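Local coordinates for protein sulfatase (Bacteroides fragilis CAG:558, PDB 6USS) that probably hydrolyses aryl sulfate esters as a calcium-dependent gut bacterial sulfatase, at residues 216-221 with 229-234; 451-454 with 459-462. The protein carries 1 engineered substitution. One frame throughout, in Å; residues are numbered along the deposited sequence.

Contact 1: residues 216-221 with 229-234; sequences FAVPGL and TFVSEA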
ATOM      1  N   PHE A 216     -10.132  -0.438  19.864  1.00 24.67           N
ATOM      2  CA  PHE A 216     -11.034  -0.804  18.779  1.00 20.48           C
ATOM      3  C   PHE A 216     -11.762   0.398  18.182  1.00 20.50           C
ATOM      4  O   PHE A 216     -12.771   0.217  17.495  1.00 18.35           O
ATOM      5  CB  PHE A 216     -12.043  -1.859  19.256  1.00 18.05           C
ATOM      6  CG  PHE A 216     -11.406  -3.150  19.727  1.00 24.47           C
ATOM      7  CD1 PHE A 216     -10.080  -3.459  19.408  1.00 24.44           C
ATOM      8  CD2 PHE A 216     -12.129  -4.060  20.479  1.00 21.30           C
ATOM      9  CE1 PHE A 216      -9.488  -4.640  19.843  1.00 18.40           C
ATOM     10  CE2 PHE A 216     -11.540  -5.245  20.918  1.00 23.14           C
ATOM     11  CZ  PHE A 216     -10.215  -5.531  20.599  1.00 21.59           C
ATOM     12  N   ALA A 217     -11.284   1.617  18.430  1.00 21.24           N
ATOM     13  CA  ALA A 217     -11.814   2.751  17.687  1.00 24.13           C
ATOM     14  C   ALA A 217     -11.571   2.535  16.196  1.00 24.69           C
ATOM     15  O   ALA A 217     -10.494   2.077  15.787  1.00 24.78           O
ATOM     16  CB  ALA A 217     -11.166   4.053  18.156  1.00 23.08           C
ATOM     17  N   VAL A 218     -12.577   2.851  15.382  1.00 20.06           N
ATOM     18  CA  VAL A 218     -12.558   2.562  13.954  1.00 24.74           C
ATOM     19  C   VAL A 218     -11.887   3.733  13.223  1.00 24.00           C
ATOM     20  O   VAL A 218     -12.396   4.860  13.303  1.00 19.88           O
ATOM     21  CB  VAL A 218     -13.963   2.304  13.399  1.00 19.40           C
ATOM     22  CG1 VAL A 218     -13.865   1.800  11.954  1.00 18.26           C
ATOM     23  CG2 VAL A 218     -14.697   1.297  14.266  1.00 18.25           C
ATOM     24  N   PRO A 219     -10.786   3.511  12.519  1.00 22.90           N
ATOM     25  CA  PRO A 219     -10.132   4.600  11.792  1.00 17.74           C
ATOM     26  C   PRO A 219     -10.690   4.711  10.376  1.00 22.48           C
ATOM     27  O   PRO A 219     -11.417   3.839   9.891  1.00 22.24           O
ATOM     28  CB  PRO A 219      -8.658   4.168  11.787  1.00 15.15           C
ATOM     29  CG  PRO A 219      -8.715   2.661  11.804  1.00 14.64           C
ATOM     30  CD  PRO A 219     -10.009   2.253  12.467  1.00 18.15           C
ATOM     31  N   GLY A 220     -10.360   5.822   9.723  1.00 17.64           N
ATOM     32  CA  GLY A 220     -10.682   5.958   8.318  1.00 13.75           C
ATOM     33  C   GLY A 220     -12.096   6.388   7.988  1.00 20.18           C
ATOM     34  O   GLY A 220     -12.477   6.332   6.815  1.00 22.03           O
ATOM     35  N   LEU A 221     -12.892   6.823   8.971  1.00 19.72           N
ATOM     36  CA  LEU A 221     -14.279   7.214   8.721  1.00 22.37           C
ATOM     37  C   LEU A 221     -14.585   8.560   9.370  1.00 24.25           C
ATOM     38  O   LEU A 221     -15.703   8.792   9.860  1.00 20.89           O
ATOM     39  CB  LEU A 221     -15.242   6.140   9.221  1.00 18.34           C
ATOM     40  CG  LEU A 221     -15.021   4.753   8.613  1.00 19.27           C
ATOM     41  CD1 LEU A 221     -15.859   3.722   9.344  1.00 14.65           C
ATOM     42  CD2 LEU A 221     -15.324   4.754   7.101  1.00 20.34           C
ATOM     43  N   THR A 229     -24.757   7.854  10.720  1.00 21.12           N
ATOM     44  CA  THR A 229     -24.347   6.764   9.835  1.00 27.01           C
ATOM     45  C   THR A 229     -23.839   5.592  10.684  1.00 24.70           C
ATOM     46  O   THR A 229     -22.776   5.684  11.311  1.00 20.77           O
ATOM     47  CB  THR A 229     -23.284   7.235   8.840  1.00 22.21           C
ATOM     48  OG1 THR A 229     -23.741   8.399   8.137  1.00 22.80           O
ATOM     49  CG2 THR A 229     -22.971   6.140   7.829  1.00 20.27           C
ATOM     50  N   PHE A 230     -24.622   4.508  10.727  1.00 19.95           N
ATOM     51  CA  PHE A 230     -24.185   3.226  11.278  1.00 24.82           C
ATOM     52  C   PHE A 230     -22.942   2.723  10.532  1.00 23.78           C
ATOM     53  O   PHE A 230     -22.813   2.909   9.318  1.00 22.89           O
ATOM     54  CB  PHE A 230     -25.330   2.208  11.160  1.00 20.50           C
ATOM     55  CG  PHE A 230     -25.380   1.202  12.280  1.00 22.31           C
ATOM     56  CD1 PHE A 230     -25.754   1.586  13.559  1.00 20.91           C
ATOM     57  CD2 PHE A 230     -25.059  -0.128  12.055  1.00 18.19           C
ATOM     58  CE1 PHE A 230     -25.806   0.664  14.593  1.00 18.84           C
ATOM     59  CE2 PHE A 230     -25.105  -1.043  13.081  1.00 20.39           C
ATOM     60  CZ  PHE A 230     -25.484  -0.646  14.356  1.00 19.97           C
ATOM     61  N   VAL A 231     -22.020   2.072  11.261  1.00 21.39           N
ATOM     62  CA  VAL A 231     -20.681   1.837  10.704  1.00 19.31           C
ATOM     63  C   VAL A 231     -20.740   0.919   9.484  1.00 22.37           C
ATOM     64  O   VAL A 231     -19.984   1.107   8.519  1.00 23.02           O
ATOM     65  CB  VAL A 231     -19.707   1.304  11.777  1.00 17.62           C
ATOM     66  CG1 VAL A 231     -19.997  -0.128  12.147  1.00 16.42           C
ATOM     67  CG2 VAL A 231     -18.275   1.422  11.263  1.00 17.39           C
ATOM     68  N   SER A 232     -21.635  -0.080   9.500  1.00 18.89           N
ATOM     69  CA  SER A 232     -21.826  -0.940   8.332  1.00 20.43           C
ATOM     70  C   SER A 232     -22.271  -0.150   7.117  1.00 18.90           C
ATOM     71  O   SER A 232     -21.963  -0.538   5.984  1.00 20.32           O
ATOM     72  CB  SER A 232     -22.860  -2.034   8.639  1.00 18.29           C
ATOM     73  OG  SER A 232     -22.656  -2.573   9.933  1.00 22.80           O
ATOM     74  N   GLU A 233     -23.028   0.932   7.334  1.00 19.36           N
ATOM     75  CA  GLU A 233     -23.408   1.816   6.237  1.00 18.18           C
ATOM     76  C   GLU A 233     -22.203   2.616   5.755  1.00 22.61           C
ATOM     77  O   GLU A 233     -21.941   2.699   4.543  1.00 20.11           O
ATOM     78  CB  GLU A 233     -24.541   2.752   6.679  1.00 17.67           C
ATOM     79  CG  GLU A 233     -25.127   3.667   5.587  1.00 16.25           C
ATOM     80  CD  GLU A 233     -25.661   2.903   4.369  1.00 19.26           C
ATOM     81  OE1 GLU A 233     -26.166   1.765   4.520  1.00 17.45           O
ATOM     82  OE2 GLU A 233     -25.575   3.440   3.241  1.00 21.71           O
ATOM     83  N   ALA A 234     -21.443   3.189   6.697  1.00 16.62           N
ATOM     84  CA  ALA A 234     -20.235   3.924   6.340  1.00 18.29           C
ATOM     85  C   ALA A 234     -19.280   3.054   5.537  1.00 20.90           C
ATOM     86  O   ALA A 234     -18.706   3.500   4.534  1.00 22.48           O
ATOM     87  CB  ALA A 234     -19.538   4.445   7.597  1.00 18.48           C
TER
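No flat group takes part in the meeting of Leu221 with Val231 and Ala234, which is made by methyl groups alone; the rings that border it are those of Tyr198 and Tyr204, both of which pack on Val231 from outside the two segments. Across the contact, Leu221 does most of the touching with one branch: its CD1 comes to 3.8 Å from Val231 CG2 and to 4.1 Å from Ala234 CB, thus bridging two residues three positions apart in the first turn of helix 231-247. The Leu221 and Val231 side chains cross at about a right angle. Val231 CG2, the branch anti to the backbone N, is also the one nearest Val218, whose CG1 stays at a looser 4.5 Å. Phe230 is the N-cap of this helix, and Ala234 N donates to Phe230 O at 3.0 Å, a backbone bond of the first helical turn, the one that carries Val231 and Ala234. In the sulfatase fold the helix leads on to strand 253-258 of the large mixed sheet, next to strand 35-41, and the Val231 side chain lies about 10 Å from that of the calcium ligand Asp42. The four touching residues are buried, yet only 134 Å² is lost between the segments; Leu221 also touches Leu235 and Glu238 further along the helix.

Contact 2: residues 451-454 with 459-462; sequences LIYY and KKEL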
ATOM      1  N   LEU A 451     -13.478 -35.914  15.810  1.00 18.57           N
ATOM      2  CA  LEU A 451     -12.862 -36.230  17.093  1.00 19.86           C
ATOM      3  C   LEU A 451     -12.339 -34.946  17.724  1.00 22.28           C
ATOM      4  O   LEU A 451     -11.527 -34.237  17.120  1.00 20.37           O
ATOM      5  CB  LEU A 451     -11.731 -37.247  16.941  1.00 20.62           C
ATOM      6  CG  LEU A 451     -10.895 -37.361  18.231  1.00 26.29           C
ATOM      7  CD1 LEU A 451     -11.707 -38.035  19.326  1.00 23.43           C
ATOM      8  CD2 LEU A 451      -9.568 -38.091  18.006  1.00 23.10           C
ATOM      9  N   ILE A 452     -12.806 -34.656  18.938  1.00 20.72           N
ATOM     10  CA  ILE A 452     -12.338 -33.527  19.732  1.00 19.50           C
ATOM     11  C   ILE A 452     -11.570 -34.075  20.925  1.00 24.96           C
ATOM     12  O   ILE A 452     -12.065 -34.955  21.650  1.00 23.25           O
ATOM     13  CB  ILE A 452     -13.498 -32.628  20.192  1.00 19.46           C
ATOM     14  CG1 ILE A 452     -14.316 -32.137  18.996  1.00 21.10           C
ATOM     15  CG2 ILE A 452     -12.971 -31.456  20.998  1.00 15.14           C
ATOM     16  CD1 ILE A 452     -15.653 -31.535  19.383  1.00 19.26           C
ATOM     17  N   TYR A 453     -10.357 -33.567  21.117  1.00 20.93           N
ATOM     18  CA  TYR A 453      -9.508 -33.941  22.236  1.00 22.58           C
ATOM     19  C   TYR A 453      -9.302 -32.731  23.129  1.00 25.23           C
ATOM     20  O   TYR A 453      -9.009 -31.637  22.634  1.00 24.06           O
ATOM     21  CB  TYR A 453      -8.167 -34.454  21.741  1.00 21.92           C
ATOM     22  CG  TYR A 453      -7.113 -34.578  22.819  1.00 30.01           C
ATOM     23  CD1 TYR A 453      -7.220 -35.544  23.829  1.00 25.22           C
ATOM     24  CD2 TYR A 453      -5.986 -33.749  22.811  1.00 23.43           C
ATOM     25  CE1 TYR A 453      -6.234 -35.671  24.808  1.00 25.10           C
ATOM     26  CE2 TYR A 453      -4.989 -33.875  23.788  1.00 24.11           C
ATOM     27  CZ  TYR A 453      -5.118 -34.838  24.782  1.00 27.23           C
ATOM     28  OH  TYR A 453      -4.140 -34.974  25.756  1.00 28.20           O
ATOM     29  N   TYR A 454      -9.444 -32.927  24.436  1.00 25.29           N
ATOM     30  CA  TYR A 454      -9.389 -31.833  25.396  1.00 22.75           C
ATOM     31  C   TYR A 454      -8.065 -31.910  26.148  1.00 27.34           C
ATOM     32  O   TYR A 454      -7.833 -32.853  26.917  1.00 23.63           O
ATOM     33  CB  TYR A 454     -10.573 -31.891  26.351  1.00 20.39           C
ATOM     34  CG  TYR A 454     -11.919 -31.626  25.700  1.00 24.30           C
ATOM     35  CD1 TYR A 454     -12.548 -32.608  24.935  1.00 19.35           C
ATOM     36  CD2 TYR A 454     -12.565 -30.396  25.849  1.00 16.09           C
ATOM     37  CE1 TYR A 454     -13.778 -32.384  24.346  1.00 18.71           C
ATOM     38  CE2 TYR A 454     -13.814 -30.164  25.268  1.00 16.80           C
ATOM     39  CZ  TYR A 454     -14.417 -31.168  24.519  1.00 21.09           C
ATOM     40  OH  TYR A 454     -15.652 -30.962  23.931  1.00 17.85           O
ATOM     41  N   LYS A 459      -9.897 -35.765  27.880  1.00 24.10           N
ATOM     42  CA  LYS A 459     -11.197 -36.256  27.449  1.00 24.13           C
ATOM     43  C   LYS A 459     -11.271 -36.265  25.925  1.00 25.76           C
ATOM     44  O   LYS A 459     -10.766 -35.354  25.261  1.00 25.69           O
ATOM     45  CB  LYS A 459     -12.295 -35.366  28.051  1.00 23.64           C
ATOM     46  CG  LYS A 459     -13.707 -35.634  27.575  1.00 25.81           C
ATOM     47  CD  LYS A 459     -14.364 -36.768  28.378  1.00 41.43           C
ATOM     48  CE  LYS A 459     -15.769 -37.106  27.844  1.00 40.33           C
ATOM     49  NZ  LYS A 459     -16.120 -38.543  28.088  1.00 40.79           N
ATOM     50  N   LYS A 460     -11.887 -37.306  25.364  1.00 22.06           N
ATOM     51  CA  LYS A 460     -12.117 -37.389  23.929  1.00 23.40           C
ATOM     52  C   LYS A 460     -13.608 -37.538  23.644  1.00 23.00           C
ATOM     53  O   LYS A 460     -14.325 -38.223  24.378  1.00 28.32           O
ATOM     54  CB  LYS A 460     -11.328 -38.553  23.312  1.00 22.92           C
ATOM     55  CG  LYS A 460      -9.795 -38.394  23.403  1.00 23.81           C
ATOM     56  CD  LYS A 460      -9.066 -39.535  22.674  1.00 21.81           C
ATOM     57  CE  LYS A 460      -7.554 -39.343  22.666  1.00 21.90           C
ATOM     58  NZ  LYS A 460      -6.809 -40.635  22.729  1.00 22.90           N
ATOM     59  N   GLU A 461     -14.080 -36.857  22.594  1.00 25.47           N
ATOM     60  CA  GLU A 461     -15.466 -36.934  22.137  1.00 23.69           C
ATOM     61  C   GLU A 461     -15.482 -37.270  20.652  1.00 25.08           C
ATOM     62  O   GLU A 461     -14.724 -36.690  19.863  1.00 22.98           O
ATOM     63  CB  GLU A 461     -16.225 -35.621  22.381  1.00 19.08           C
ATOM     64  CG  GLU A 461     -16.454 -35.314  23.841  1.00 19.52           C
ATOM     65  CD  GLU A 461     -17.248 -34.038  24.071  1.00 22.49           C
ATOM     66  OE1 GLU A 461     -17.209 -33.134  23.207  1.00 23.50           O
ATOM     67  OE2 GLU A 461     -17.909 -33.934  25.133  1.00 29.43           O
ATOM     68  N   LEU A 462     -16.321 -38.231  20.275  1.00 24.12           N
ATOM     69  CA  LEU A 462     -16.426 -38.672  18.892  1.00 20.34           C
ATOM     70  C   LEU A 462     -17.870 -38.497  18.459  1.00 21.59           C
ATOM     71  O   LEU A 462     -18.780 -39.022  19.108  1.00 24.20           O
ATOM     72  CB  LEU A 462     -15.979 -40.128  18.750  1.00 21.60           C
ATOM     73  CG  LEU A 462     -16.103 -40.734  17.347  1.00 17.46           C
ATOM     74  CD1 LEU A 462     -15.098 -40.101  16.443  1.00 18.73           C
ATOM     75  CD2 LEU A 462     -15.889 -42.225  17.372  1.00 19.36           C
TER
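Ile452 and Glu461 form an antiparallel hydrogen-bonded pair flanked by the non-hydrogen-bonded pairs Leu451-Leu462 and Tyr453-Lys460, in strand segments whose directions differ by 168° and whose axes approach to 4.8 Å. They belong to a beta hairpin that ends the four-stranded antiparallel sheet, as in the smaller C-terminal part of other sulfatases, with 460-464 as an outermost strand within the chain. Ile452 N reaches Glu461 O and Glu461 N reaches Ile452 O, each at 2.9 Å, and Tyr454 N also donates to Lys459 O, nearer the turn. On the face bearing Leu451, Tyr453, Lys460 and Leu462, the Leu451 side chain leans across to its partner strand, its CD1 4.0 Å from Lys460 CB. Lys460 runs past the edge of the Tyr453 ring, bringing Lys460 CG to 3.9 Å from Tyr453 CD1. Helix 480-496 touches Leu451, Lys460 and Leu462 on this face; beyond the pair, Tyr453 OH bonds to Pro512 O and Lys460 NZ to Pro514 O. The ring of Tyr454, placed beside its own backbone N (chi1 -67°), has Lys459 O in its plane at the edge, 3.3 Å from Tyr454 CD1. At its far end the hydroxyl donates to Glu461, whose carboxylate plane is nearly perpendicular to the ring and whose OE1 also bonds to Tyr352 OH. The Tyr454 OH to Glu461 OE1 bond is 2.8 Å long and arrives from above the carboxylate, 62° out of its plane.

The two contacts hold different elements on opposite sides of the chain's centre, with centres 41 Å apart and nearest atoms about 25 Å apart. Contact 1 joins a loop to the start of a helix leading into the large mixed sheet; all four residues that touch are buried, and no hydrogen bond crosses between the segments. Contact 2 joins neighbouring strands of the smaller sheet and is only partly buried. It hides 440 Å² against 134 Å² in contact 1, and three backbone bonds plus a tyrosine-glutamate bond span it. Contact 1 lies nearer an annotated calcium ligand, Asp42, whereas contact 2 stands away from the annotated sites.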